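Local coordinates for cell death abnormality protein 2 (PDB 3QWX) that acts as a CRK-family SH2-SH3 signalling adaptor that partners CED-5 and CED-12 and is required for engulfment of cell corpses and for cell migration, at residues V53-E58 with C63-E68; G70-K73 with A79-V82; A85-P90 with N97-R102. One frame throughout, in Å; residues are numbered along the deposited sequence.

The three contacts follow one another along the chain, each closing before the next opens, and all belong to the SH2 domain of this adaptor. Contact 1 pairs strands 49-54 and 62-69. Contact 2 brings together the two ends of the long loop between strands 62-69 and 82-84, its centre about 24 Å from that of contact 1. Contact 3, centred about 14 Å from contact 1 and 15 Å from contact 2, sets strand 87-89 against the end of helix 92-98. Val82 connects them: it packs on Ile67, while its carbonyl probably accepts a hydrogen bond from Phe89 N. Together they follow the sheet from its central hairpin to its helix-covered edge.

Contact 1: V53-E58 with C63-E68; sequences VREADE and CHYLIE
Glu55 and Tyr65 approach from opposite directions and meet through a very short hydrogen bond, 2.5 Å from Tyr65 OH to Glu55 OE2. The carboxylate oxygen lies at the edge of the phenol ring and in its plane, although the carboxylate itself is turned 36° from the ring. Glu55 gets there with CG beside its own backbone N (chi1 -67°) and an extended chain beyond. The same OE2 rests 3.3 Å from Cys63 CB and 3.5 Å from Cys63 SG, and Val53 CG2 closes on the ring edge at Tyr65 CE2, 4.2 Å away. Beneath this packing, Val53 and Cys63 form an antiparallel hydrogen-bonded pair: Val53 N to Cys63 O and Cys63 N to Val53 O are both 2.9 Å. The other carboxylate oxygen, OE1, accepts bonds from the backbone N of Thr105, Glu106 and Ala107, which would tend to stabilise a negative charge on Glu55. Beyond Arg54 the chain leaves the strand, and past Glu55 it runs into a solvent-facing loop, where Asp57 and Glu58 are exposed and a salt bridge, whose hydrogen bond is weak, joins Arg54 NH2 to Asp57 OD1 at 3.2 Å. Strands 49-54 and 62-69 thus form a hairpin in the SH2 sheet, flanked by strand 37-42, where Phe38 meets Val53, and by strand 82-84, where Ile84 meets Tyr65.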
loop_
_atom_site.group_PDB
_atom_site.type_symbol
_atom_site.label_atom_id
_atom_site.label_comp_id
_atom_site.label_asym_id
_atom_site.label_seq_id
_atom_site.Cartn_x
_atom_site.Cartn_y
_atom_site.Cartn_z
ATOM N N VAL A 53 0.182 2.555 10.866
ATOM C CA VAL A 53 1.178 1.667 11.468
ATOM C C VAL A 53 0.677 1.012 12.768
ATOM O O VAL A 53 0.068 1.666 13.607
ATOM C CB VAL A 53 2.498 2.431 11.804
ATOM C CG1 VAL A 53 3.655 1.460 12.014
ATOM C CG2 VAL A 53 2.851 3.418 10.715
ATOM N N ARG A 54 0.939 -0.280 12.922
ATOM C CA ARG A 54 0.730 -0.967 14.199
ATOM C C ARG A 54 1.973 -0.707 15.046
ATOM O O ARG A 54 3.070 -1.162 14.702
ATOM C CB ARG A 54 0.568 -2.470 13.960
ATOM C CG ARG A 54 0.472 -3.326 15.219
ATOM C CD ARG A 54 -0.746 -3.003 16.066
ATOM N NE ARG A 54 -0.948 -4.029 17.092
ATOM C CZ ARG A 54 -1.652 -5.148 16.898
ATOM N NH1 ARG A 54 -2.231 -5.369 15.724
ATOM N NH2 ARG A 54 -1.791 -6.039 17.879
ATOM N N GLU A 55 1.810 0.048 16.126
ATOM C CA GLU A 55 2.959 0.517 16.906
ATOM C C GLU A 55 2.978 -0.036 18.325
ATOM O O GLU A 55 3.976 0.081 19.037
ATOM C CB GLU A 55 3.007 2.052 16.923
ATOM C CG GLU A 55 3.301 2.639 15.542
ATOM C CD GLU A 55 3.692 4.092 15.579
ATOM O OE1 GLU A 55 4.675 4.444 16.274
ATOM O OE2 GLU A 55 3.021 4.887 14.902
ATOM N N ALA A 56 1.875 -0.641 18.737
ATOM C CA ALA A 56 1.790 -1.219 20.072
ATOM C C ALA A 56 0.776 -2.355 20.086
ATOM O O ALA A 56 -0.088 -2.433 19.220
ATOM C CB ALA A 56 1.412 -0.142 21.092
ATOM N N ASP A 57 0.880 -3.231 21.075
ATOM C CA ASP A 57 -0.099 -4.295 21.236
ATOM C C ASP A 57 -1.302 -3.816 22.051
ATOM O O ASP A 57 -2.449 -4.017 21.652
ATOM C CB ASP A 57 0.551 -5.543 21.835
ATOM C CG ASP A 57 1.275 -6.378 20.783
ATOM O OD1 ASP A 57 0.972 -6.209 19.576
ATOM O OD2 ASP A 57 2.141 -7.200 21.153
ATOM N N GLU A 58 -1.027 -3.158 23.174
ATOM C CA GLU A 58 -2.067 -2.562 24.010
ATOM C C GLU A 58 -2.284 -1.133 23.543
ATOM O O GLU A 58 -1.345 -0.327 23.595
ATOM C CB GLU A 58 -1.608 -2.520 25.474
ATOM C CG GLU A 58 -0.712 -3.680 25.892
ATOM C CD GLU A 58 -0.009 -3.435 27.219
ATOM O OE1 GLU A 58 -0.345 -2.438 27.897
ATOM O OE2 GLU A 58 0.881 -4.238 27.581
ATOM N N CYS A 63 -1.581 3.736 14.818
ATOM C CA CYS A 63 -1.434 5.180 14.588
ATOM C C CYS A 63 -1.460 5.547 13.099
ATOM O O CYS A 63 -1.036 4.769 12.249
ATOM C CB CYS A 63 -0.129 5.716 15.211
ATOM S SG CYS A 63 0.210 5.185 16.907
ATOM N N HIS A 64 -1.952 6.744 12.810
ATOM C CA HIS A 64 -2.032 7.271 11.456
ATOM C C HIS A 64 -1.250 8.580 11.346
ATOM O O HIS A 64 -1.291 9.411 12.253
ATOM C CB HIS A 64 -3.493 7.542 11.095
ATOM C CG HIS A 64 -4.384 6.347 11.234
ATOM N ND1 HIS A 64 -4.937 5.966 12.438
ATOM C CD2 HIS A 64 -4.824 5.454 10.317
ATOM C CE1 HIS A 64 -5.681 4.888 12.257
ATOM N NE2 HIS A 64 -5.633 4.561 10.979
ATOM N N TYR A 65 -0.563 8.766 10.222
ATOM C CA TYR A 65 0.242 9.961 9.982
ATOM C C TYR A 65 -0.061 10.592 8.644
ATOM O O TYR A 65 -0.036 9.929 7.611
ATOM C CB TYR A 65 1.733 9.625 10.039
ATOM C CG TYR A 65 2.095 9.024 11.357
ATOM C CD1 TYR A 65 2.467 9.832 12.427
ATOM C CD2 TYR A 65 2.021 7.657 11.552
ATOM C CE1 TYR A 65 2.772 9.291 13.645
ATOM C CE2 TYR A 65 2.320 7.102 12.758
ATOM C CZ TYR A 65 2.700 7.924 13.806
ATOM O OH TYR A 65 2.995 7.368 15.019
ATOM N N LEU A 66 -0.335 11.885 8.669
ATOM C CA LEU A 66 -0.585 12.619 7.447
ATOM C C LEU A 66 0.767 12.928 6.803
ATOM O O LEU A 66 1.648 13.508 7.436
ATOM C CB LEU A 66 -1.322 13.916 7.766
ATOM C CG LEU A 66 -2.144 14.604 6.680
ATOM C CD1 LEU A 66 -2.197 16.111 6.941
ATOM C CD2 LEU A 66 -1.597 14.320 5.306
ATOM N N ILE A 67 0.932 12.521 5.552
ATOM C CA ILE A 67 2.139 12.841 4.805
ATOM C C ILE A 67 1.771 14.006 3.891
ATOM O O ILE A 67 1.071 13.836 2.886
ATOM C CB ILE A 67 2.647 11.630 3.994
ATOM C CG1 ILE A 67 3.029 10.473 4.931
ATOM C CG2 ILE A 67 3.814 12.028 3.057
ATOM C CD1 ILE A 67 3.528 9.246 4.208
ATOM N N GLU A 68 2.219 15.198 4.266
ATOM C CA GLU A 68 1.839 16.407 3.546
ATOM C C GLU A 68 2.840 16.751 2.462
ATOM O O GLU A 68 4.050 16.633 2.651
ATOM C CB GLU A 68 1.710 17.579 4.509
ATOM C CG GLU A 68 0.880 17.256 5.721
ATOM C CD GLU A 68 0.776 18.420 6.668
ATOM O OE1 GLU A 68 0.201 19.452 6.268
ATOM O OE2 GLU A 68 1.261 18.296 7.809
#

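Contact 2: G70-K73 with A79-V82; sequences GEPK and AAGV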
loop_
_atom_site.group_PDB
_atom_site.type_symbol
_atom_site.label_atom_id
_atom_site.label_comp_id
_atom_site.label_asym_id
_atom_site.label_seq_id
_atom_site.Cartn_x
_atom_site.Cartn_y
_atom_site.Cartn_z
ATOM N N GLY A 70 4.693 19.471 0.157
ATOM C CA GLY A 70 5.093 20.848 0.346
ATOM C C GLY A 70 5.005 21.625 -0.950
ATOM O O GLY A 70 4.357 21.201 -1.902
ATOM N N GLU A 71 5.678 22.767 -0.979
ATOM C CA GLU A 71 5.668 23.649 -2.133
ATOM C C GLU A 71 6.780 23.277 -3.115
ATOM O O GLU A 71 7.944 23.141 -2.723
ATOM C CB GLU A 71 5.841 25.087 -1.646
ATOM C CG GLU A 71 6.140 26.098 -2.720
ATOM C CD GLU A 71 6.142 27.502 -2.168
ATOM O OE1 GLU A 71 7.229 28.116 -2.093
ATOM O OE2 GLU A 71 5.056 27.975 -1.785
ATOM N N PRO A 72 6.428 23.106 -4.400
ATOM C CA PRO A 72 7.404 22.740 -5.432
ATOM C C PRO A 72 8.211 23.975 -5.805
ATOM O O PRO A 72 7.651 25.071 -5.753
ATOM C CB PRO A 72 6.526 22.338 -6.630
ATOM C CG PRO A 72 5.093 22.447 -6.162
ATOM C CD PRO A 72 5.091 23.331 -4.964
ATOM N N LYS A 73 9.479 23.813 -6.178
ATOM C CA LYS A 73 10.275 24.952 -6.639
ATOM C C LYS A 73 9.714 25.475 -7.958
ATOM O O LYS A 73 9.216 24.710 -8.776
ATOM C CB LYS A 73 11.764 24.592 -6.780
ATOM C CG LYS A 73 12.520 24.568 -5.444
ATOM C CD LYS A 73 14.033 24.818 -5.591
ATOM C CE LYS A 73 14.369 26.296 -5.811
ATOM N NZ LYS A 73 13.938 27.189 -4.685
ATOM N N ALA A 79 10.884 18.489 -7.588
ATOM C CA ALA A 79 9.587 18.055 -7.060
ATOM C C ALA A 79 9.357 18.498 -5.609
ATOM O O ALA A 79 10.294 18.568 -4.806
ATOM C CB ALA A 79 9.448 16.537 -7.185
ATOM N N ALA A 80 8.109 18.804 -5.275
ATOM C CA ALA A 80 7.774 19.186 -3.914
ATOM C C ALA A 80 8.259 18.128 -2.927
ATOM O O ALA A 80 8.191 16.924 -3.187
ATOM C CB ALA A 80 6.267 19.406 -3.760
ATOM N N GLY A 81 8.747 18.592 -1.788
ATOM C CA GLY A 81 9.151 17.698 -0.728
ATOM C C GLY A 81 7.920 17.226 0.012
ATOM O O GLY A 81 6.782 17.472 -0.396
ATOM N N VAL A 82 8.150 16.564 1.129
ATOM C CA VAL A 82 7.088 15.895 1.843
ATOM C C VAL A 82 7.353 16.045 3.341
ATOM O O VAL A 82 8.513 16.174 3.763
ATOM C CB VAL A 82 7.061 14.426 1.393
ATOM C CG1 VAL A 82 7.080 13.487 2.574
ATOM C CG2 VAL A 82 5.893 14.169 0.420
HETATM O O HOH W 1 9.244 21.254 -1.429
#
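Gly70 and Gly81 are joined through their backbones: Gly70 N donates to Gly81 O at 2.9 Å, an almost straight bond (172° at the hydrogen) in which the donor stands above the carbonyl plane instead of on a lone pair. One step further out, the methyl of Ala80 points toward segment 70-73 and comes within 3.2 Å of Gly70 O. It then meets the ring of Pro72, whose atoms can be taken in turn. Pro72 CB lies 4.1 Å from both Ala80 N and Ala80 CB, Pro72 CG is 4.0 Å from Ala80 CB, and where the ring closes on the backbone, Pro72 N is 3.8 Å from that same methyl. Ala80 is therefore set against one small proline ring and the peptide leading into it, a modest apolar contact on the surface of the domain. A water bridges two further backbone groups: it donates to Glu71 O at 2.6 Å and accepts from Gly81 N at 2.7 Å. The glycine-to-glycine bond and this water hold the two segments side by side just after strand 62-69 and just before strand 82-84. The two segments form the base of the loop between the fourth and fifth strands of the SH2 fold, the DE loop, which is also extended in mammalian Crk.

Contact 3: A85-P90 with N97-R102; sequences ANQSFP and NHFKMR
Phe89, His98 and Phe99 form an aromatic cluster where strand 87-89 faces the end of helix 92-98. Phe89 meets both other rings, one with each side of its far end. Its CE2 sits 3.4 Å from His98 CG, over one face of the imidazole but displaced from its centre, and its CZ lies 3.5 Å from His98 CD2. The two rings meet obliquely, planes 52° apart. On the other side Phe89 CE1 approaches Phe99 CE2 at 3.9 Å, again obliquely, with planes at 66°. His98 carries CG anti to its backbone N (chi1 177°), a torsion that throws the imidazole out toward the strand; its CD2 is then suspended 3.6 Å above the centre of the Phe99 ring, and the two successive residues pack on each other as well as on Phe89. In SH2 domains the loop between the fifth and sixth strands (EF) and the one after the second helix (BG) commonly flank the pocket for peptide residues following the phosphotyrosine; this cluster lies between those two regions. Phe99, the first residue to leave helical geometry, is buried and also touches Leu104 and Leu109 of the following loop. Gln87, partly exposed, completes the contact. Extended beyond CG, its side chain carries the amide across the outer end of Phe99, with NE2 at the ring edge and in its plane, and OE1 3.8 Å from Phe99 CZ. That oxygen stays too far from the imidazole for a direct bond, and a water spans the gap instead: it donates to Gln87 OE1 at 2.9 Å and, lying in the plane of the imidazole, pairs with His98 NE2 at 2.9 Å.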
loop_
_atom_site.group_PDB
_atom_site.type_symbol
_atom_site.label_atom_id
_atom_site.label_comp_id
_atom_site.label_asym_id
_atom_site.label_seq_id
_atom_site.Cartn_x
_atom_site.Cartn_y
_atom_site.Cartn_z
ATOM N N ALA A 85 4.292 15.651 10.275
ATOM C CA ALA A 85 4.336 16.583 11.393
ATOM C C ALA A 85 5.261 17.734 11.032
ATOM O O ALA A 85 4.989 18.508 10.109
ATOM C CB ALA A 85 4.823 15.883 12.669
ATOM N N ASN A 86 6.368 17.833 11.756
ATOM C CA ASN A 86 7.341 18.880 11.495
ATOM C C ASN A 86 8.704 18.317 11.088
ATOM O O ASN A 86 9.742 18.889 11.414
ATOM C CB ASN A 86 7.462 19.779 12.715
ATOM C CG ASN A 86 7.112 19.051 13.991
ATOM O OD1 ASN A 86 6.119 19.370 14.648
ATOM N ND2 ASN A 86 7.913 18.045 14.338
ATOM N N GLN A 87 8.692 17.192 10.376
ATOM C CA GLN A 87 9.911 16.663 9.783
ATOM C C GLN A 87 9.768 16.592 8.269
ATOM O O GLN A 87 8.840 15.965 7.749
ATOM C CB GLN A 87 10.236 15.285 10.344
ATOM C CG GLN A 87 10.434 15.252 11.848
ATOM C CD GLN A 87 10.622 13.841 12.359
ATOM O OE1 GLN A 87 11.580 13.163 11.991
ATOM N NE2 GLN A 87 9.701 13.385 13.201
ATOM N N SER A 88 10.692 17.235 7.567
ATOM C CA SER A 88 10.638 17.316 6.116
ATOM C C SER A 88 11.578 16.313 5.483
ATOM O O SER A 88 12.646 16.023 6.027
ATOM C CB SER A 88 10.978 18.735 5.651
ATOM O OG SER A 88 10.128 19.679 6.285
ATOM N N PHE A 89 11.154 15.774 4.342
ATOM C CA PHE A 89 11.944 14.825 3.575
ATOM C C PHE A 89 11.894 15.169 2.101
ATOM O O PHE A 89 10.907 15.724 1.632
ATOM C CB PHE A 89 11.457 13.390 3.838
ATOM C CG PHE A 89 11.587 12.987 5.273
ATOM C CD1 PHE A 89 10.519 13.135 6.149
ATOM C CD2 PHE A 89 12.799 12.531 5.766
ATOM C CE1 PHE A 89 10.652 12.799 7.495
ATOM C CE2 PHE A 89 12.941 12.186 7.108
ATOM C CZ PHE A 89 11.862 12.317 7.971
ATOM N N PRO A 90 12.973 14.854 1.360
ATOM C CA PRO A 90 13.016 15.205 -0.064
ATOM C C PRO A 90 11.922 14.494 -0.851
ATOM O O PRO A 90 11.377 15.056 -1.802
ATOM C CB PRO A 90 14.393 14.704 -0.504
ATOM C CG PRO A 90 15.215 14.743 0.734
ATOM C CD PRO A 90 14.270 14.349 1.842
ATOM N N ASN A 97 12.341 5.333 4.440
ATOM C CA ASN A 97 13.651 4.861 4.896
ATOM C C ASN A 97 13.989 5.385 6.285
ATOM O O ASN A 97 14.486 4.647 7.150
ATOM C CB ASN A 97 14.751 5.301 3.938
ATOM C CG ASN A 97 16.123 4.858 4.402
ATOM O OD1 ASN A 97 16.463 3.673 4.314
ATOM N ND2 ASN A 97 16.916 5.803 4.902
ATOM N N HIS A 98 13.730 6.672 6.492
ATOM C CA HIS A 98 14.093 7.323 7.746
ATOM C C HIS A 98 13.453 6.600 8.934
ATOM O O HIS A 98 14.064 6.444 9.990
ATOM C CB HIS A 98 13.667 8.799 7.712
ATOM C CG HIS A 98 13.935 9.540 8.986
ATOM N ND1 HIS A 98 15.143 10.139 9.258
ATOM C CD2 HIS A 98 13.146 9.779 10.061
ATOM C CE1 HIS A 98 15.091 10.718 10.445
ATOM N NE2 HIS A 98 13.889 10.518 10.950
ATOM N N PHE A 99 12.215 6.149 8.764
ATOM C CA PHE A 99 11.491 5.575 9.896
ATOM C C PHE A 99 11.665 4.056 10.030
ATOM O O PHE A 99 10.975 3.409 10.807
ATOM C CB PHE A 99 10.019 6.012 9.886
ATOM C CG PHE A 99 9.825 7.468 10.263
ATOM C CD1 PHE A 99 9.950 7.875 11.580
ATOM C CD2 PHE A 99 9.525 8.421 9.298
ATOM C CE1 PHE A 99 9.775 9.200 11.940
ATOM C CE2 PHE A 99 9.355 9.761 9.640
ATOM C CZ PHE A 99 9.474 10.150 10.967
ATOM N N LYS A 100 12.611 3.502 9.282
ATOM C CA LYS A 100 13.078 2.148 9.537
ATOM C C LYS A 100 13.889 2.110 10.828
ATOM O O LYS A 100 13.847 1.127 11.563
ATOM C CB LYS A 100 13.959 1.640 8.391
ATOM C CG LYS A 100 13.224 1.176 7.143
ATOM C CD LYS A 100 14.216 0.486 6.216
ATOM C CE LYS A 100 13.559 -0.101 4.992
ATOM N NZ LYS A 100 14.569 -0.794 4.145
ATOM N N MET A 101 14.625 3.183 11.093
ATOM C CA MET A 101 15.609 3.199 12.181
ATOM C C MET A 101 15.361 4.307 13.195
ATOM O O MET A 101 16.206 4.575 14.051
ATOM C CB MET A 101 17.035 3.330 11.629
ATOM C CG MET A 101 17.553 2.095 10.891
ATOM S SD MET A 101 17.594 0.592 11.905
ATOM C CE MET A 101 19.089 0.865 12.865
ATOM N N ARG A 102 14.215 4.964 13.071
ATOM C CA ARG A 102 13.789 6.009 13.994
ATOM C C ARG A 102 12.296 5.745 14.195
ATOM O O ARG A 102 11.615 5.317 13.258
ATOM C CB ARG A 102 14.010 7.390 13.354
ATOM C CG ARG A 102 14.621 8.467 14.247
ATOM C CD ARG A 102 16.147 8.344 14.381
ATOM N NE ARG A 102 16.563 7.171 15.155
ATOM C CZ ARG A 102 17.246 7.211 16.303
ATOM N NH1 ARG A 102 17.574 6.083 16.907
ATOM N NH2 ARG A 102 17.608 8.368 16.846
HETATM O O HOH W 2 12.932 11.205 13.580
#